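Local coordinates for protein molinate hydrolase (Gulosibacter molinativorax, PDB 4UB9) that hydrolyses the thiocarbamate pesticide molinate and binds zinc, probably acting as an amidohydrolase on non-peptide carbon–nitrogen bonds, at residues A[43-47]-A[437-441]; A[415-419]-A[454-458]. One frame throughout, in Å; residues are numbered along the deposited sequence.

Contact 1. Residues A[43-47]-A[437-441]; sequences LIDGN and GSIDV
Two irregular segments meet at a steep angle, their end-to-end directions 110° apart, with CA atoms closest at Gly46–Ser438 (4.7 Å) and Asp45–Ile439 (4.8 Å). Residues 43-47 leave strand 41-43 and turn at Asp45, where OD1 (chi1 p) accepts from Asn47 N at 3.1 Å, an Asx turn. Gly437 has phi/psi of 99/-5°, where a CB would jam against the preceding carbonyl O, so the backbone alone calls for glycine; its own O lies 4.5 Å from Gly46 CA. Gly46, at 98/-3°, has the same need, and its CB would also crowd Gly437 O and Ser438 CB. Ser438 is extended and points toward residues 43-47, its CB 3.2 Å from Asp45 O; this small residue leaves room for the turn, while its OG (chi1 p) bonds to Asp440 OD2 at 2.9 Å and also to Lys443. Ile439 takes part in both a polar and an apolar interaction. Its N donates to Asp45 O (2.8 Å, 163°), and its m,t side chain brings CD1 within 3.6 Å of Leu43 CD1, Leu43 being t,p. Both apolar chains reach Ile89 and Val67. Asp440, extended at -157/141°, offers the carboxylate that accepts from Ser438 OG. The junction is consistent with many amidohydrolases, where strands from both chain ends form a small beta domain beside the TIM-like barrel.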
loop_
_atom_site.group_PDB
_atom_site.type_symbol
_atom_site.label_atom_id
_atom_site.label_comp_id
_atom_site.label_asym_id
_atom_site.label_seq_id
_atom_site.Cartn_x
_atom_site.Cartn_y
_atom_site.Cartn_z
ATOM N N LEU A 43 14.743 14.298 -53.628
ATOM C CA LEU A 43 15.109 13.057 -52.971
ATOM C C LEU A 43 16.075 13.238 -51.790
ATOM O O LEU A 43 17.172 13.829 -51.919
ATOM C CB LEU A 43 15.725 12.083 -53.950
ATOM C CG LEU A 43 16.185 10.738 -53.330
ATOM C CD1 LEU A 43 15.004 9.893 -52.914
ATOM C CD2 LEU A 43 17.029 9.954 -54.320
ATOM N N ILE A 44 15.639 12.728 -50.637
ATOM C CA ILE A 44 16.479 12.611 -49.425
ATOM C C ILE A 44 16.562 11.138 -49.187
ATOM O O ILE A 44 15.614 10.534 -48.676
ATOM C CB ILE A 44 15.874 13.310 -48.211
ATOM C CG1 ILE A 44 15.753 14.819 -48.472
ATOM C CG2 ILE A 44 16.737 13.055 -46.988
ATOM C CD1 ILE A 44 15.149 15.640 -47.344
ATOM N N ASP A 45 17.644 10.525 -49.656
ATOM C CA ASP A 45 17.666 9.045 -49.849
ATOM C C ASP A 45 18.055 8.209 -48.614
ATOM O O ASP A 45 17.958 6.984 -48.626
ATOM C CB ASP A 45 18.568 8.656 -51.041
ATOM C CG ASP A 45 20.032 9.017 -50.832
ATOM O OD1 ASP A 45 20.386 9.794 -49.897
ATOM O OD2 ASP A 45 20.840 8.523 -51.618
ATOM N N GLY A 46 18.555 8.884 -47.592
ATOM C CA GLY A 46 19.003 8.231 -46.354
ATOM C C GLY A 46 20.507 7.969 -46.259
ATOM O O GLY A 46 20.997 7.505 -45.224
ATOM N N ASN A 47 21.246 8.285 -47.314
ATOM C CA ASN A 47 22.711 8.124 -47.303
ATOM C C ASN A 47 23.435 9.373 -46.850
ATOM O O ASN A 47 24.648 9.371 -46.721
ATOM C CB ASN A 47 23.184 7.692 -48.655
ATOM C CG ASN A 47 22.635 6.331 -49.037
ATOM O OD1 ASN A 47 21.884 6.179 -50.001
ATOM N ND2 ASN A 47 22.981 5.339 -48.266
ATOM N N GLY A 437 15.876 1.002 -45.253
ATOM C CA GLY A 437 16.435 2.161 -44.546
ATOM C C GLY A 437 17.048 3.223 -45.434
ATOM O O GLY A 437 17.505 4.259 -44.958
ATOM N N SER A 438 17.098 2.943 -46.723
ATOM C CA SER A 438 17.478 3.960 -47.707
ATOM C C SER A 438 16.847 3.674 -49.060
ATOM O O SER A 438 16.512 2.530 -49.400
ATOM C CB SER A 438 19.008 4.076 -47.875
ATOM O OG SER A 438 19.545 2.909 -48.511
ATOM N N ILE A 439 16.794 4.734 -49.846
ATOM C CA ILE A 439 16.370 4.632 -51.226
ATOM C C ILE A 439 17.562 4.366 -52.150
ATOM O O ILE A 439 18.394 5.236 -52.407
ATOM C CB ILE A 439 15.632 5.896 -51.641
ATOM C CG1 ILE A 439 14.324 5.954 -50.843
ATOM C CG2 ILE A 439 15.348 5.849 -53.135
ATOM C CD1 ILE A 439 13.543 7.242 -50.984
ATOM N N ASP A 440 17.656 3.124 -52.584
ATOM C CA ASP A 440 18.825 2.600 -53.306
ATOM C C ASP A 440 18.365 1.408 -54.095
ATOM O O ASP A 440 17.539 0.621 -53.630
ATOM C CB ASP A 440 19.952 2.120 -52.361
ATOM C CG ASP A 440 20.956 3.225 -52.004
ATOM O OD1 ASP A 440 21.598 3.756 -52.931
ATOM O OD2 ASP A 440 21.102 3.591 -50.806
ATOM N N VAL A 441 18.903 1.293 -55.294
ATOM C CA VAL A 441 18.486 0.261 -56.211
ATOM C C VAL A 441 18.722 -1.066 -55.539
ATOM O O VAL A 441 19.764 -1.280 -54.964
ATOM C CB VAL A 441 19.258 0.351 -57.558
ATOM C CG1 VAL A 441 18.970 -0.864 -58.437
ATOM C CG2 VAL A 441 18.877 1.639 -58.287
#

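Contact 2. Residues A[415-419]-A[454-458]; sequences PMAAI and PLADI
This is an apolar contact, without hydrogen bonds between the segments, in which the first turn of helix 415-421 packs on the loop between strands 447-450 and 464-469. Residues 415-419 are regularly helical, with Ile419 N bonded to Pro415 O at 3.1 Å. Pro415 suits the first turn because its missing amide hydrogen costs no helical bond there; the preceding Asp414 OD2 accepts weak hydrogen bonds from the backbone N of Met416 and of Ala417. Across from the helix, Pro454, Leu455 and Ala456 have helical backbone angles without regular bonding, and Asp457 is extended (-154/117°), so the loop bends to bring Leu455 and Ile458 to the same helix. The CA atoms are closest at Pro415–Leu455, 5.6 Å. Within the amidohydrolase family region, the loop thus covered links two antiparallel strands of the mixed sheet that contains strand 88-95. Leu455 (m,t) sends CD2 to 3.9 Å from Ile419 CD1, 4.0 Å from Met416 SD and 4.2 Å from Pro415 CB. Ile419 (m,t) also reaches Pro454, CD1 to CB 4.0 Å. Ile458 (t,p) directs CD1 to 4.2 Å from Ile419 CG1, 4.4 Å from Pro415 CB and 4.5 Å from Ala418 CB; the short methyl of Ala418 leaves space for it, while Met405 and Val409 of helix 400-410 touch both Ala418 and Ile458.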
loop_
_atom_site.group_PDB
_atom_site.type_symbol
_atom_site.label_atom_id
_atom_site.label_comp_id
_atom_site.label_asym_id
_atom_site.label_seq_id
_atom_site.Cartn_x
_atom_site.Cartn_y
_atom_site.Cartn_z
ATOM N N PRO A 415 19.381 18.350 -38.498
ATOM C CA PRO A 415 18.206 17.713 -39.075
ATOM C C PRO A 415 18.469 16.522 -39.956
ATOM O O PRO A 415 17.702 15.555 -39.933
ATOM C CB PRO A 415 17.544 18.844 -39.899
ATOM C CG PRO A 415 17.906 20.078 -39.158
ATOM C CD PRO A 415 19.299 19.820 -38.579
ATOM N N MET A 416 19.490 16.597 -40.795
ATOM C CA MET A 416 19.777 15.454 -41.674
ATOM C C MET A 416 20.178 14.218 -40.831
ATOM O O MET A 416 19.817 13.091 -41.143
ATOM C CB MET A 416 20.890 15.772 -42.678
ATOM C CG MET A 416 21.149 14.629 -43.660
ATOM S SD MET A 416 19.708 14.391 -44.711
ATOM C CE MET A 416 20.100 13.054 -45.796
ATOM N N ALA A 417 20.996 14.450 -39.822
ATOM C CA ALA A 417 21.465 13.356 -38.966
ATOM C C ALA A 417 20.260 12.722 -38.174
ATOM O O ALA A 417 20.183 11.515 -38.003
ATOM C CB ALA A 417 22.550 13.848 -38.020
ATOM N N ALA A 418 19.349 13.565 -37.706
ATOM C CA ALA A 418 18.109 13.104 -37.136
ATOM C C ALA A 418 17.303 12.221 -38.082
ATOM O O ALA A 418 16.731 11.219 -37.669
ATOM C CB ALA A 418 17.243 14.279 -36.683
ATOM N N ILE A 419 17.229 12.594 -39.347
ATOM C CA ILE A 419 16.455 11.791 -40.307
ATOM C C ILE A 419 17.105 10.463 -40.493
ATOM O O ILE A 419 16.427 9.452 -40.642
ATOM C CB ILE A 419 16.314 12.497 -41.664
ATOM C CG1 ILE A 419 15.398 13.710 -41.496
ATOM C CG2 ILE A 419 15.706 11.568 -42.711
ATOM C CD1 ILE A 419 15.440 14.699 -42.638
ATOM N N PRO A 454 11.750 18.865 -44.561
ATOM C CA PRO A 454 12.179 18.456 -43.226
ATOM C C PRO A 454 13.539 18.997 -42.818
ATOM O O PRO A 454 13.795 19.157 -41.635
ATOM C CB PRO A 454 12.217 16.946 -43.324
ATOM C CG PRO A 454 12.362 16.622 -44.776
ATOM C CD PRO A 454 11.734 17.747 -45.522
ATOM N N LEU A 455 14.371 19.357 -43.785
ATOM C CA LEU A 455 15.664 19.977 -43.465
ATOM C C LEU A 455 15.559 21.416 -43.056
ATOM O O LEU A 455 16.426 21.947 -42.370
ATOM C CB LEU A 455 16.600 19.858 -44.646
ATOM C CG LEU A 455 16.824 18.379 -45.019
ATOM C CD1 LEU A 455 17.521 18.249 -46.351
ATOM C CD2 LEU A 455 17.627 17.664 -43.923
ATOM N N ALA A 456 14.517 22.091 -43.514
ATOM C CA ALA A 456 14.318 23.500 -43.144
ATOM C C ALA A 456 13.721 23.581 -41.757
ATOM O O ALA A 456 13.969 24.515 -40.999
ATOM C CB ALA A 456 13.374 24.175 -44.141
ATOM N N ASP A 457 12.846 22.623 -41.476
ATOM C CA ASP A 457 12.151 22.519 -40.175
ATOM C C ASP A 457 11.752 21.058 -39.923
ATOM O O ASP A 457 10.978 20.469 -40.688
ATOM C CB ASP A 457 10.933 23.425 -40.146
ATOM C CG ASP A 457 10.231 23.442 -38.808
ATOM O OD1 ASP A 457 10.368 22.480 -37.987
ATOM O OD2 ASP A 457 9.494 24.437 -38.585
ATOM N N ILE A 458 12.319 20.490 -38.853
ATOM C CA ILE A 458 12.214 19.061 -38.595
ATOM C C ILE A 458 10.775 18.624 -38.287
ATOM O O ILE A 458 10.337 17.519 -38.684
ATOM C CB ILE A 458 13.208 18.608 -37.502
ATOM C CG1 ILE A 458 13.333 17.097 -37.502
ATOM C CG2 ILE A 458 12.815 19.158 -36.151
ATOM C CD1 ILE A 458 13.947 16.508 -38.764
#

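In the fold
The four segments interleave along the chain: 43-47, 415-419, 437-441, then 454-458, so the N-terminal segment pairs with the third and the second with the fourth. The centres of the contacts lie 15 Å apart, and Ile44 bridges them: its CB points away from residues 437-441, and its side chain meets contact 2, with Ile44 CG2 3.6 Å from Met416 CE and Ile44 CD1 3.7 Å from Leu455 CD1 and 3.9 Å from Pro454 CG. Both contacts also lean on strand 88-95. Contact 1 ties the loop after strand 41-43 to the loop before strand 447-450, and contact 2 ties helix 415-421 to the loop after that strand, away from zinc ligands His282 and His302.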